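PDB 5Z6E: DUF1881 domain-containing protein from Neurospora crassa, which carries an N-terminal beta gamma-crystallin domain that binds calcium when isolated, a site rendered inoperative in the full-length perithecial protein by contacts with its Ig-like domain. Local coordinates for residues T8-Y13 and A50-W55; D30-G35 and L80-V85; F42-G47 and R65-S70. One frame throughout, in Å; residues are numbered along the deposited sequence.

Contact 1: T8-Y13 and A50-W55; sequences TKVIFY and AKVIAW. With K (potassium ion), chain C.
Ala50 and Val52 turn their side chains onto Val10 and Phe12, and these four residues carry the contact. The CB of Ala50 sits 3.9 Å from Val10 CG1 and also meets backbone, lying 3.8 Å from the carbonyl oxygen Lys9 O, so the start of strand 50-55 rests close against the start of strand 9-13. Val10 CG1 is shared: it also touches Val52 CG2 at 3.7 Å, and it is set there by a chi1 of -52°, which puts it anti to the carbonyl carbon. The two strands belong to different sheets of the beta gamma-crystallin domain, one of three strands and one of four, and their directions differ by 49° at a closest axial approach of 7.1 Å, a face-to-face packing of a beta sandwich. Val52 reaches across with both branches. Its CG1, anti to the backbone N (chi1 -178°), meets Phe12 CZ at the edge of the ring, near the ring plane, at 4.1 Å. Trp67 of strand 64-67 packs on both Phe12 and Val52, while Tyr41 stacks on the Phe12 ring. At the other end, the carbonyl oxygen of Ala50 points to a potassium ion and binds it at 2.6 Å.

Contact 2: D30-G35 and L80-V85; sequences DVSVPG and LSRFRV. With CA (calcium ion), chain B.
Beside the calcium site, the edge strand 29-32 of the four-stranded sheet pairs antiparallel with strand 82-87, and Val31 and Phe83 form the hydrogen-bonded pair at its centre. Val31 N gives a 2.7 Å bond to Phe83 O, and Phe83 N returns one to Val31 O. Val33 N adds a third, to Ser81 O. On the face that carries Val31 and Phe83, Val31 CB stands over the Phe83 ring, 3.8 Å from its centroid, a CH-pi contact, whereas Val33 CG2 comes to the ring edge at 3.9 Å from Phe83 CE2. Phe83 takes a chi1 of 63°, placing its ring beneath Val31. Ser81 and Arg82 form a classic beta bulge opposite Trp55 in this beta gamma-crystallin sheet, and Ser81 OG binds the calcium ion at 2.4 Å, with Asp39, Gln56 and Gly79 completing the protein ligands; Asn38 also bonds this hydroxyl. The other face is polar. Arg84 NE makes a 2.9 Å salt bridge to Asp30 OD1, in the guanidinium plane but from above the carboxylate, and a water joins the same oxygen to Val85 O. With an alanine at Arg84, the Asp30 carboxylate would probably lose its charged mate and be freer to turn. Arg82, extended from CG to NE, gives Ser32 OG a bent 2.9 Å bond from NH1 (138°), tilted from the guanidinium plane; its NE is salt-bridged to Glu60.

Contact 3: F42-G47 and R65-S70; sequences FSVAVG and REWTTS. With K (potassium ion), chain C.
This is a packing contact between the two sheets of the beta gamma-crystallin domain, in which the outermost strand 43-46 of one meets the outermost strand 64-67 of the other and the turn that follows it. Val46 is the most covered residue. Its CG1, anti to the backbone N (chi1 177°), lies 3.7 Å from Thr68 O, and its CG2 is 3.5 Å from Thr69 O, so both methyls rest on the backbone of the turn. Val44 CG1 meets the Trp67 ring obliquely, 4.0 Å from CE3, and the same indole packs on Ala54 of strand 50-55. Ser70 OG accepts a nearly straight bond from Val46 N, 2.9 Å long with an angle of 166°. The CA of Ser70 also approaches Val44 O at 3.3 Å, a CA-H...O contact. Next to this, Gly47 O and Thr68 O bind one potassium ion at 2.9 and 2.7 Å, together with Ala48, Ala50 and Asp88. The turn is thus tied to strand 43-46 by a serine hydroxyl and to Gly47, just past the strand, by a shared cation, which probably draws together carbonyls from the chain beyond both strands, its charge partly balanced by the Asp88 carboxylate.

In the fold
From the N terminus, strand 9-13 enters first and meets strand 50-55 in contact 1, closing a loop of 36 residues that includes strands 22-26, 29-32 and 43-46. Strand 29-32 starts within that loop but finds its partner beyond it, at 82-87, so contact 2 crosses contact 1. Contact 3, between 42-47 and 65-70, also crosses contact 1 and falls wholly within the span of contact 2. Contacts 1 and 3 join the two sheets and lie side by side, sharing the potassium ion, whereas contact 2 stays within the four-stranded sheet and reaches the calcium site. Strand 50-55, between 82-87 and 64-67, links all three.

Contact 1: T8-Y13 and A50-W55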
ATOM      1  N   THR A   8      11.384  -6.390   2.799  1.00 12.59           N
ATOM      2  CA  THR A   8      10.138  -7.143   2.858  1.00 13.66           C
ATOM      3  C   THR A   8       8.982  -6.307   3.377  1.00 15.28           C
ATOM      4  O   THR A   8       7.910  -6.834   3.677  1.00 12.70           O
ATOM      5  CB  THR A   8      10.249  -8.354   3.763  1.00 16.64           C
ATOM      6  OG1 THR A   8      10.562  -7.907   5.087  1.00 13.62           O
ATOM      7  CG2 THR A   8      11.319  -9.317   3.257  1.00 19.60           C
ATOM      8  N   LYS A   9       9.201  -5.007   3.501  1.00 13.62           N
ATOM      9  CA  LYS A   9       8.189  -4.169   4.111  1.00 12.50           C
ATOM     10  C   LYS A   9       7.673  -3.082   3.180  1.00 14.82           C
ATOM     11  O   LYS A   9       8.288  -2.783   2.147  1.00 12.41           O
ATOM     12  CB  LYS A   9       8.749  -3.572   5.401  1.00 15.91           C
ATOM     13  CG  LYS A   9       8.951  -4.674   6.441  1.00 18.79           C
ATOM     14  CD  LYS A   9       9.530  -4.181   7.726  1.00 26.03           C
ATOM     15  CE  LYS A   9       9.723  -5.362   8.667  1.00 26.32           C
ATOM     16  NZ  LYS A   9      10.196  -4.889   9.982  1.00 29.76           N
ATOM     17  N   VAL A  10       6.509  -2.536   3.540  1.00 11.35           N
ATOM     18  CA  VAL A  10       5.969  -1.348   2.885  1.00 11.88           C
ATOM     19  C   VAL A  10       5.510  -0.405   3.989  1.00 13.47           C
ATOM     20  O   VAL A  10       5.194  -0.844   5.095  1.00 12.97           O
ATOM     21  CB  VAL A  10       4.799  -1.664   1.911  1.00 12.40           C
ATOM     22  CG1 VAL A  10       5.205  -2.766   0.912  1.00 11.13           C
ATOM     23  CG2 VAL A  10       3.521  -2.042   2.666  1.00 13.07           C
ATOM     24  N   ILE A  11       5.500   0.887   3.704  1.00 12.28           N
ATOM     25  CA  ILE A  11       4.999   1.866   4.663  1.00 11.64           C
ATOM     26  C   ILE A  11       3.938   2.732   3.990  1.00 12.27           C
ATOM     27  O   ILE A  11       4.219   3.363   2.981  1.00 13.09           O
ATOM     28  CB  ILE A  11       6.128   2.767   5.189  1.00 14.28           C
ATOM     29  CG1 ILE A  11       7.313   1.926   5.680  1.00 14.28           C
ATOM     30  CG2 ILE A  11       5.596   3.695   6.282  1.00 13.80           C
ATOM     31  CD1 ILE A  11       8.557   2.770   6.014  1.00 17.05           C
ATOM     32  N   PHE A  12       2.721   2.738   4.532  1.00 11.69           N
ATOM     33  CA  PHE A  12       1.650   3.580   4.015  1.00 12.29           C
ATOM     34  C   PHE A  12       1.590   4.890   4.783  1.00 11.81           C
ATOM     35  O   PHE A  12       1.754   4.907   6.012  1.00 13.05           O
ATOM     36  CB  PHE A  12       0.299   2.866   4.099  1.00 10.20           C
ATOM     37  CG  PHE A  12       0.043   1.945   2.951  1.00 13.16           C
ATOM     38  CD1 PHE A  12      -0.388   2.444   1.730  1.00 14.39           C
ATOM     39  CD2 PHE A  12       0.250   0.586   3.080  1.00 12.23           C
ATOM     40  CE1 PHE A  12      -0.620   1.594   0.658  1.00 11.75           C
ATOM     41  CE2 PHE A  12       0.020  -0.263   2.020  1.00 11.55           C
ATOM     42  CZ  PHE A  12      -0.419   0.242   0.808  1.00 11.52           C
ATOM     43  N   TYR A  13       1.379   5.978   4.050  1.00 11.64           N
ATOM     44  CA  TYR A  13       1.263   7.309   4.634  1.00 11.58           C
ATOM     45  C   TYR A  13      -0.111   7.904   4.341  1.00 11.53           C
ATOM     46  O   TYR A  13      -0.750   7.584   3.332  1.00 12.45           O
ATOM     47  CB  TYR A  13       2.359   8.234   4.097  1.00 12.70           C
ATOM     48  CG  TYR A  13       3.757   7.700   4.310  1.00 12.66           C
ATOM     49  CD1 TYR A  13       4.355   6.881   3.365  1.00 13.28           C
ATOM     50  CD2 TYR A  13       4.475   8.014   5.460  1.00 13.52           C
ATOM     51  CE1 TYR A  13       5.647   6.379   3.557  1.00 14.71           C
ATOM     52  CE2 TYR A  13       5.760   7.523   5.661  1.00 15.43           C
ATOM     53  CZ  TYR A  13       6.336   6.711   4.705  1.00 13.54           C
ATOM     54  OH  TYR A  13       7.605   6.212   4.893  1.00 17.81           O
ATOM     55  N   ALA A  50       9.246  -6.519  -1.824  1.00 12.28           N
ATOM     56  CA  ALA A  50       7.817  -6.486  -1.510  1.00 10.59           C
ATOM     57  C   ALA A  50       7.002  -5.943  -2.678  1.00 11.48           C
ATOM     58  O   ALA A  50       7.463  -5.093  -3.446  1.00 11.67           O
ATOM     59  CB  ALA A  50       7.566  -5.642  -0.252  1.00 13.93           C
ATOM     60  N   LYS A  51       5.781  -6.439  -2.793  1.00 11.87           N
ATOM     61  CA  LYS A  51       4.843  -6.000  -3.814  1.00 14.22           C
ATOM     62  C   LYS A  51       3.477  -5.819  -3.162  1.00 12.51           C
ATOM     63  O   LYS A  51       3.084  -6.628  -2.314  1.00 14.57           O
ATOM     64  CB  LYS A  51       4.809  -7.028  -4.949  1.00 12.68           C
ATOM     65  CG  LYS A  51       3.624  -6.982  -5.872  1.00 16.04           C
ATOM     66  CD  LYS A  51       3.857  -8.004  -6.969  1.00 18.59           C
ATOM     67  CE  LYS A  51       2.707  -8.063  -7.959  1.00 27.28           C
ATOM     68  NZ  LYS A  51       2.960  -9.121  -8.991  1.00 25.84           N
ATOM     69  N   VAL A  52       2.773  -4.751  -3.523  1.00 11.24           N
ATOM     70  CA  VAL A  52       1.440  -4.503  -2.978  1.00 11.92           C
ATOM     71  C   VAL A  52       0.366  -4.789  -4.025  1.00 11.73           C
ATOM     72  O   VAL A  52       0.413  -4.248  -5.124  1.00 13.04           O
ATOM     73  CB  VAL A  52       1.290  -3.056  -2.487  1.00  9.82           C
ATOM     74  CG1 VAL A  52      -0.096  -2.838  -1.868  1.00 11.81           C
ATOM     75  CG2 VAL A  52       2.375  -2.710  -1.470  1.00 11.22           C
ATOM     76  N   ILE A  53      -0.586  -5.645  -3.674  1.00 12.64           N
ATOM     77  CA  ILE A  53      -1.769  -5.865  -4.494  1.00 11.91           C
ATOM     78  C   ILE A  53      -2.908  -5.122  -3.812  1.00 13.90           C
ATOM     79  O   ILE A  53      -3.180  -5.378  -2.649  1.00 12.29           O
ATOM     80  CB  ILE A  53      -2.092  -7.356  -4.624  1.00 15.70           C
ATOM     81  CG1 ILE A  53      -0.925  -8.080  -5.301  1.00 16.75           C
ATOM     82  CG2 ILE A  53      -3.384  -7.559  -5.393  1.00 18.60           C
ATOM     83  CD1 ILE A  53      -0.968  -9.574  -5.121  1.00 27.76           C
ATOM     84  N   ALA A  54      -3.557  -4.198  -4.514  1.00 11.75           N
ATOM     85  CA  ALA A  54      -4.427  -3.238  -3.841  1.00  9.85           C
ATOM     86  C   ALA A  54      -5.785  -3.071  -4.518  1.00 12.39           C
ATOM     87  O   ALA A  54      -5.881  -3.098  -5.745  1.00 10.93           O
ATOM     88  CB  ALA A  54      -3.726  -1.884  -3.758  1.00 11.85           C
ATOM     89  N   TRP A  55      -6.823  -2.844  -3.710  1.00 11.79           N
ATOM     90  CA  TRP A  55      -8.168  -2.622  -4.229  1.00 12.16           C
ATOM     91  C   TRP A  55      -8.860  -1.422  -3.595  1.00 13.94           C
ATOM     92  O   TRP A  55      -8.696  -1.127  -2.398  1.00 12.21           O
ATOM     93  CB  TRP A  55      -9.071  -3.836  -3.998  1.00 11.77           C
ATOM     94  CG  TRP A  55      -8.642  -5.128  -4.618  1.00 13.03           C
ATOM     95  CD1 TRP A  55      -9.041  -5.639  -5.826  1.00 14.30           C
ATOM     96  CD2 TRP A  55      -7.786  -6.104  -4.032  1.00 14.94           C
ATOM     97  NE1 TRP A  55      -8.466  -6.875  -6.026  1.00 15.76           N
ATOM     98  CE2 TRP A  55      -7.686  -7.178  -4.940  1.00 16.80           C
ATOM     99  CE3 TRP A  55      -7.076  -6.167  -2.830  1.00 18.15           C
ATOM    100  CZ2 TRP A  55      -6.909  -8.303  -4.679  1.00 20.70           C
ATOM    101  CZ3 TRP A  55      -6.298  -7.291  -2.574  1.00 21.90           C
ATOM    102  CH2 TRP A  55      -6.223  -8.342  -3.496  1.00 24.12           C
TER
HETATM  103  K     K C 202       9.509  -4.163  -4.706  1.00 24.26           K
HETATM  104  O   HOH W   1      10.979  -2.606  -5.788  1.00 25.45           O

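Contact 2: D30-G35 and L80-V85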
ATOM      1  N   ASP A  30      -2.362  -9.789   4.607  1.00 16.39           N
ATOM      2  CA  ASP A  30      -3.539  -9.355   3.861  1.00 14.10           C
ATOM      3  C   ASP A  30      -4.330  -8.430   4.765  1.00 16.19           C
ATOM      4  O   ASP A  30      -4.667  -8.805   5.886  1.00 16.44           O
ATOM      5  CB  ASP A  30      -4.378 -10.549   3.434  1.00 17.61           C
ATOM      6  CG  ASP A  30      -3.570 -11.576   2.649  1.00 27.94           C
ATOM      7  OD1 ASP A  30      -2.602 -11.182   1.949  1.00 27.89           O
ATOM      8  OD2 ASP A  30      -3.901 -12.778   2.727  1.00 32.43           O
ATOM      9  N   VAL A  31      -4.614  -7.223   4.291  1.00 13.47           N
ATOM     10  CA  VAL A  31      -5.108  -6.169   5.165  1.00 10.52           C
ATOM     11  C   VAL A  31      -6.380  -5.514   4.667  1.00 13.80           C
ATOM     12  O   VAL A  31      -6.370  -4.879   3.613  1.00 12.07           O
ATOM     13  CB  VAL A  31      -4.053  -5.042   5.333  1.00 11.70           C
ATOM     14  CG1 VAL A  31      -4.581  -3.941   6.260  1.00 10.74           C
ATOM     15  CG2 VAL A  31      -2.739  -5.604   5.864  1.00 14.48           C
ATOM     16  N   SER A  32      -7.467  -5.650   5.422  1.00 10.65           N
ATOM     17  CA  SER A  32      -8.589  -4.747   5.252  1.00 11.18           C
ATOM     18  C   SER A  32      -8.332  -3.565   6.163  1.00 14.20           C
ATOM     19  O   SER A  32      -8.223  -3.710   7.382  1.00 13.90           O
ATOM     20  CB  SER A  32      -9.920  -5.412   5.571  1.00 16.07           C
ATOM     21  OG  SER A  32     -10.203  -6.398   4.592  1.00 16.73           O
ATOM     22  N   VAL A  33      -8.193  -2.400   5.552  1.00 12.79           N
ATOM     23  CA  VAL A  33      -7.819  -1.193   6.267  1.00 13.10           C
ATOM     24  C   VAL A  33      -8.836  -0.895   7.375  1.00 14.85           C
ATOM     25  O   VAL A  33     -10.033  -1.000   7.149  1.00 14.43           O
ATOM     26  CB  VAL A  33      -7.722  -0.015   5.273  1.00 15.60           C
ATOM     27  CG1 VAL A  33      -7.384   1.275   5.987  1.00 16.26           C
ATOM     28  CG2 VAL A  33      -6.668  -0.338   4.200  1.00 14.09           C
ATOM     29  N   PRO A  34      -8.353  -0.545   8.584  1.00 15.51           N
ATOM     30  CA  PRO A  34      -9.245  -0.187   9.697  1.00 16.13           C
ATOM     31  C   PRO A  34     -10.234   0.900   9.289  1.00 17.14           C
ATOM     32  O   PRO A  34      -9.884   1.753   8.468  1.00 16.03           O
ATOM     33  CB  PRO A  34      -8.284   0.328  10.768  1.00 16.59           C
ATOM     34  CG  PRO A  34      -6.970  -0.331  10.453  1.00 19.04           C
ATOM     35  CD  PRO A  34      -6.929  -0.445   8.954  1.00 18.34           C
ATOM     36  N   GLY A  35     -11.445   0.862   9.837  1.00 15.98           N
ATOM     37  CA  GLY A  35     -12.456   1.852   9.522  1.00 16.25           C
ATOM     38  C   GLY A  35     -11.932   3.270   9.603  1.00 17.00           C
ATOM     39  O   GLY A  35     -12.179   4.081   8.714  1.00 15.17           O
ATOM     40  N   LEU A  80      -8.296   3.757  -1.030  1.00 10.96           N
ATOM     41  CA  LEU A  80      -7.747   2.434  -0.737  1.00 12.15           C
ATOM     42  C   LEU A  80      -8.421   1.777   0.466  1.00 11.64           C
ATOM     43  O   LEU A  80      -8.416   2.344   1.553  1.00 12.27           O
ATOM     44  CB  LEU A  80      -6.244   2.534  -0.489  1.00 10.54           C
ATOM     45  CG  LEU A  80      -5.553   1.260  -0.019  1.00 11.84           C
ATOM     46  CD1 LEU A  80      -5.726   0.172  -1.084  1.00 12.42           C
ATOM     47  CD2 LEU A  80      -4.069   1.541   0.300  1.00 11.44           C
ATOM     48  N   SER A  81      -8.984   0.584   0.275  1.00 11.63           N
ATOM     49  CA  SER A  81      -9.635  -0.118   1.376  1.00 11.12           C
ATOM     50  C   SER A  81      -9.034  -1.480   1.718  1.00 13.00           C
ATOM     51  O   SER A  81      -9.191  -1.962   2.836  1.00 12.03           O
ATOM     52  CB  SER A  81     -11.128  -0.293   1.090  1.00 12.58           C
ATOM     53  OG  SER A  81     -11.787   0.971   1.091  1.00 11.68           O
ATOM     54  N   ARG A  82      -8.382  -2.118   0.760  1.00 10.08           N
ATOM     55  CA  ARG A  82      -7.819  -3.434   1.018  1.00 12.25           C
ATOM     56  C   ARG A  82      -6.553  -3.648   0.208  1.00 11.21           C
ATOM     57  O   ARG A  82      -6.461  -3.205  -0.931  1.00 11.39           O
ATOM     58  CB  ARG A  82      -8.842  -4.522   0.700  1.00 14.09           C
ATOM     59  CG  ARG A  82      -8.276  -5.922   0.850  1.00 14.63           C
ATOM     60  CD  ARG A  82      -9.346  -6.925   1.103  1.00 17.67           C
ATOM     61  NE  ARG A  82      -8.818  -8.283   1.092  1.00 18.51           N
ATOM     62  CZ  ARG A  82      -8.419  -8.937   2.174  1.00 20.78           C
ATOM     63  NH1 ARG A  82      -8.484  -8.355   3.362  1.00 20.73           N
ATOM     64  NH2 ARG A  82      -7.951 -10.178   2.067  1.00 22.50           N
ATOM     65  N   PHE A  83      -5.576  -4.326   0.798  1.00 12.43           N
ATOM     66  CA  PHE A  83      -4.367  -4.682   0.065  1.00 11.23           C
ATOM     67  C   PHE A  83      -3.716  -5.931   0.656  1.00 13.17           C
ATOM     68  O   PHE A  83      -3.995  -6.310   1.797  1.00 12.56           O
ATOM     69  CB  PHE A  83      -3.367  -3.514   0.062  1.00 11.38           C
ATOM     70  CG  PHE A  83      -2.867  -3.125   1.441  1.00 13.69           C
ATOM     71  CD1 PHE A  83      -1.733  -3.730   1.989  1.00 10.96           C
ATOM     72  CD2 PHE A  83      -3.527  -2.155   2.184  1.00 12.56           C
ATOM     73  CE1 PHE A  83      -1.274  -3.369   3.261  1.00 12.79           C
ATOM     74  CE2 PHE A  83      -3.079  -1.799   3.453  1.00 11.28           C
ATOM     75  CZ  PHE A  83      -1.942  -2.397   3.987  1.00 10.83           C
ATOM     76  N   ARG A  84      -2.868  -6.566  -0.142  1.00 11.69           N
ATOM     77  CA  ARG A  84      -2.017  -7.653   0.314  1.00 13.37           C
ATOM     78  C   ARG A  84      -0.577  -7.262   0.042  1.00 14.42           C
ATOM     79  O   ARG A  84      -0.286  -6.659  -0.988  1.00 15.65           O
ATOM     80  CB  ARG A  84      -2.344  -8.964  -0.408  1.00 16.47           C
ATOM     81  CG  ARG A  84      -3.814  -9.330  -0.453  1.00 19.14           C
ATOM     82  CD  ARG A  84      -4.031 -10.588  -1.286  1.00 22.16           C
ATOM     83  NE  ARG A  84      -3.175 -11.675  -0.827  1.00 28.15           N
ATOM     84  CZ  ARG A  84      -2.626 -12.590  -1.622  1.00 36.91           C
ATOM     85  NH1 ARG A  84      -2.839 -12.559  -2.936  1.00 35.22           N
ATOM     86  NH2 ARG A  84      -1.856 -13.540  -1.099  1.00 38.43           N
ATOM     87  N   VAL A  85       0.323  -7.592   0.960  1.00 12.79           N
ATOM     88  CA  VAL A  85       1.747  -7.438   0.694  1.00 11.71           C
ATOM     89  C   VAL A  85       2.303  -8.828   0.388  1.00 15.85           C
ATOM     90  O   VAL A  85       2.196  -9.747   1.207  1.00 14.09           O
ATOM     91  CB  VAL A  85       2.482  -6.799   1.871  1.00 12.12           C
ATOM     92  CG1 VAL A  85       3.912  -6.420   1.459  1.00 12.04           C
ATOM     93  CG2 VAL A  85       1.715  -5.560   2.375  1.00 14.25           C
TER
HETATM   94 CA    CA B 201     -12.441   2.394  -0.665  1.00 11.97          CA
HETATM   95  O   HOH W   2       0.075 -11.635   1.881  1.00 19.98           O
HETATM   96  O   HOH W   3      -7.829  -9.451   5.876  1.00 24.62           O
HETATM   97  O   HOH W   4     -13.339   3.899  -2.216  1.00 11.70           O
HETATM   98  O   HOH W   5     -14.122   3.200   0.978  1.00 11.23           O

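Contact 3: F42-G47 and R65-S70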
ATOM      1  N   PHE A  42      -2.436   7.730   1.161  1.00 11.13           N
ATOM      2  CA  PHE A  42      -2.222   8.430  -0.105  1.00 11.28           C
ATOM      3  C   PHE A  42      -0.829   8.271  -0.710  1.00 11.56           C
ATOM      4  O   PHE A  42      -0.579   8.723  -1.831  1.00 12.83           O
ATOM      5  CB  PHE A  42      -2.569   9.910   0.070  1.00 12.59           C
ATOM      6  CG  PHE A  42      -4.047  10.160   0.009  1.00 14.14           C
ATOM      7  CD1 PHE A  42      -4.694  10.218  -1.215  1.00 17.40           C
ATOM      8  CD2 PHE A  42      -4.801  10.257   1.174  1.00 13.62           C
ATOM      9  CE1 PHE A  42      -6.071  10.401  -1.286  1.00 18.57           C
ATOM     10  CE2 PHE A  42      -6.171  10.446   1.113  1.00 15.01           C
ATOM     11  CZ  PHE A  42      -6.809  10.513  -0.124  1.00 18.70           C
ATOM     12  N   SER A  43       0.070   7.602  -0.005  1.00 11.21           N
ATOM     13  CA  SER A  43       1.339   7.229  -0.629  1.00 12.30           C
ATOM     14  C   SER A  43       1.904   6.021   0.091  1.00 11.65           C
ATOM     15  O   SER A  43       1.481   5.705   1.209  1.00 12.58           O
ATOM     16  CB  SER A  43       2.337   8.402  -0.622  1.00 11.03           C
ATOM     17  OG  SER A  43       2.663   8.825   0.698  1.00 13.04           O
ATOM     18  N   VAL A  44       2.855   5.341  -0.540  1.00 13.46           N
ATOM     19  CA  VAL A  44       3.376   4.106   0.028  1.00 12.15           C
ATOM     20  C   VAL A  44       4.823   3.898  -0.399  1.00 11.97           C
ATOM     21  O   VAL A  44       5.159   4.002  -1.576  1.00 12.31           O
ATOM     22  CB  VAL A  44       2.500   2.879  -0.371  1.00 11.89           C
ATOM     23  CG1 VAL A  44       2.345   2.748  -1.914  1.00 11.21           C
ATOM     24  CG2 VAL A  44       3.030   1.577   0.267  1.00 10.27           C
ATOM     25  N   ALA A  45       5.689   3.663   0.578  1.00 11.09           N
ATOM     26  CA  ALA A  45       7.076   3.307   0.297  1.00 11.28           C
ATOM     27  C   ALA A  45       7.139   1.802   0.202  1.00 12.07           C
ATOM     28  O   ALA A  45       6.628   1.115   1.080  1.00 13.31           O
ATOM     29  CB  ALA A  45       8.011   3.817   1.390  1.00 12.74           C
ATOM     30  N   VAL A  46       7.757   1.285  -0.850  1.00 11.43           N
ATOM     31  CA  VAL A  46       7.713  -0.149  -1.109  1.00 11.67           C
ATOM     32  C   VAL A  46       9.115  -0.731  -1.078  1.00 15.20           C
ATOM     33  O   VAL A  46       9.988  -0.298  -1.829  1.00 13.69           O
ATOM     34  CB  VAL A  46       7.027  -0.453  -2.473  1.00 12.70           C
ATOM     35  CG1 VAL A  46       7.059  -1.943  -2.784  1.00 13.54           C
ATOM     36  CG2 VAL A  46       5.586   0.066  -2.476  1.00 13.41           C
ATOM     37  N   GLY A  47       9.325  -1.705  -0.194  1.00 13.67           N
ATOM     38  CA  GLY A  47      10.631  -2.319  -0.028  1.00 14.23           C
ATOM     39  C   GLY A  47      11.033  -3.147  -1.230  1.00 13.87           C
ATOM     40  O   GLY A  47      10.180  -3.610  -1.992  1.00 12.30           O
ATOM     41  N   ARG A  65      -4.735  -2.180  -8.261  1.00 10.75           N
ATOM     42  CA  ARG A  65      -3.350  -1.762  -8.516  1.00 11.57           C
ATOM     43  C   ARG A  65      -2.344  -2.812  -8.059  1.00 12.80           C
ATOM     44  O   ARG A  65      -2.564  -3.503  -7.064  1.00 14.85           O
ATOM     45  CB  ARG A  65      -3.037  -0.437  -7.809  1.00 15.11           C
ATOM     46  CG  ARG A  65      -3.813   0.766  -8.324  1.00 13.12           C
ATOM     47  CD  ARG A  65      -3.412   1.127  -9.755  1.00 13.53           C
ATOM     48  NE  ARG A  65      -4.116   2.319 -10.230  1.00 15.17           N
ATOM     49  CZ  ARG A  65      -5.327   2.305 -10.786  1.00 18.89           C
ATOM     50  NH1 ARG A  65      -5.982   1.160 -10.952  1.00 14.01           N
ATOM     51  NH2 ARG A  65      -5.887   3.442 -11.192  1.00 18.74           N
ATOM     52  N   GLU A  66      -1.242  -2.940  -8.794  1.00 12.74           N
ATOM     53  CA  GLU A  66      -0.084  -3.660  -8.269  1.00 13.48           C
ATOM     54  C   GLU A  66       1.077  -2.678  -8.192  1.00 15.53           C
ATOM     55  O   GLU A  66       1.464  -2.081  -9.201  1.00 15.20           O
ATOM     56  CB  GLU A  66       0.266  -4.871  -9.133  1.00 15.21           C
ATOM     57  CG  GLU A  66      -0.893  -5.862  -9.250  1.00 15.12           C
ATOM     58  CD  GLU A  66      -0.548  -7.098 -10.057  1.00 20.33           C
ATOM     59  OE1 GLU A  66       0.586  -7.193 -10.567  1.00 22.50           O
ATOM     60  OE2 GLU A  66      -1.417  -7.987 -10.167  1.00 21.74           O
ATOM     61  N   TRP A  67       1.601  -2.482  -6.986  1.00 12.86           N
ATOM     62  CA  TRP A  67       2.703  -1.547  -6.779  1.00 12.27           C
ATOM     63  C   TRP A  67       3.950  -2.307  -6.369  1.00 13.29           C
ATOM     64  O   TRP A  67       3.973  -2.937  -5.298  1.00 13.28           O
ATOM     65  CB  TRP A  67       2.367  -0.499  -5.710  1.00 13.48           C
ATOM     66  CG  TRP A  67       1.157   0.350  -6.023  1.00 13.10           C
ATOM     67  CD1 TRP A  67       0.885   1.004  -7.191  1.00 13.48           C
ATOM     68  CD2 TRP A  67       0.075   0.650  -5.131  1.00 12.07           C
ATOM     69  NE1 TRP A  67      -0.312   1.684  -7.084  1.00 12.17           N
ATOM     70  CE2 TRP A  67      -0.825   1.486  -5.830  1.00 11.18           C
ATOM     71  CE3 TRP A  67      -0.219   0.288  -3.810  1.00 12.41           C
ATOM     72  CZ2 TRP A  67      -2.012   1.966  -5.255  1.00 11.28           C
ATOM     73  CZ3 TRP A  67      -1.396   0.762  -3.231  1.00 11.72           C
ATOM     74  CH2 TRP A  67      -2.275   1.600  -3.959  1.00 11.70           C
ATOM     75  N   THR A  68       4.968  -2.264  -7.225  1.00 12.61           N
ATOM     76  CA  THR A  68       6.247  -2.909  -6.943  1.00 12.67           C
ATOM     77  C   THR A  68       7.299  -1.866  -6.573  1.00 16.12           C
ATOM     78  O   THR A  68       8.432  -2.208  -6.240  1.00 17.71           O
ATOM     79  CB  THR A  68       6.760  -3.716  -8.151  1.00 14.83           C
ATOM     80  OG1 THR A  68       6.943  -2.830  -9.261  1.00 16.66           O
ATOM     81  CG2 THR A  68       5.767  -4.810  -8.533  1.00 18.93           C
ATOM     82  N   THR A  69       6.927  -0.590  -6.675  1.00 13.88           N
ATOM     83  CA  THR A  69       7.826   0.517  -6.376  1.00 13.89           C
ATOM     84  C   THR A  69       7.059   1.571  -5.594  1.00 14.34           C
ATOM     85  O   THR A  69       5.830   1.592  -5.628  1.00 14.60           O
ATOM     86  CB  THR A  69       8.408   1.185  -7.647  1.00 17.46           C
ATOM     87  OG1 THR A  69       7.342   1.765  -8.405  1.00 16.76           O
ATOM     88  CG2 THR A  69       9.188   0.185  -8.515  1.00 17.15           C
ATOM     89  N   SER A  70       7.789   2.449  -4.916  1.00 13.28           N
ATOM     90  CA  SER A  70       7.178   3.472  -4.073  1.00 14.02           C
ATOM     91  C   SER A  70       6.290   4.421  -4.870  1.00 13.89           C
ATOM     92  O   SER A  70       6.631   4.828  -5.979  1.00 14.49           O
ATOM     93  CB  SER A  70       8.259   4.250  -3.334  1.00 12.39           C
ATOM     94  OG  SER A  70       8.962   3.374  -2.466  1.00 14.54           O
TER
HETATM   95  K     K C 202       9.509  -4.163  -4.706  1.00 24.26           K
HETATM   96  O   HOH W   1      10.979  -2.606  -5.788  1.00 25.45           O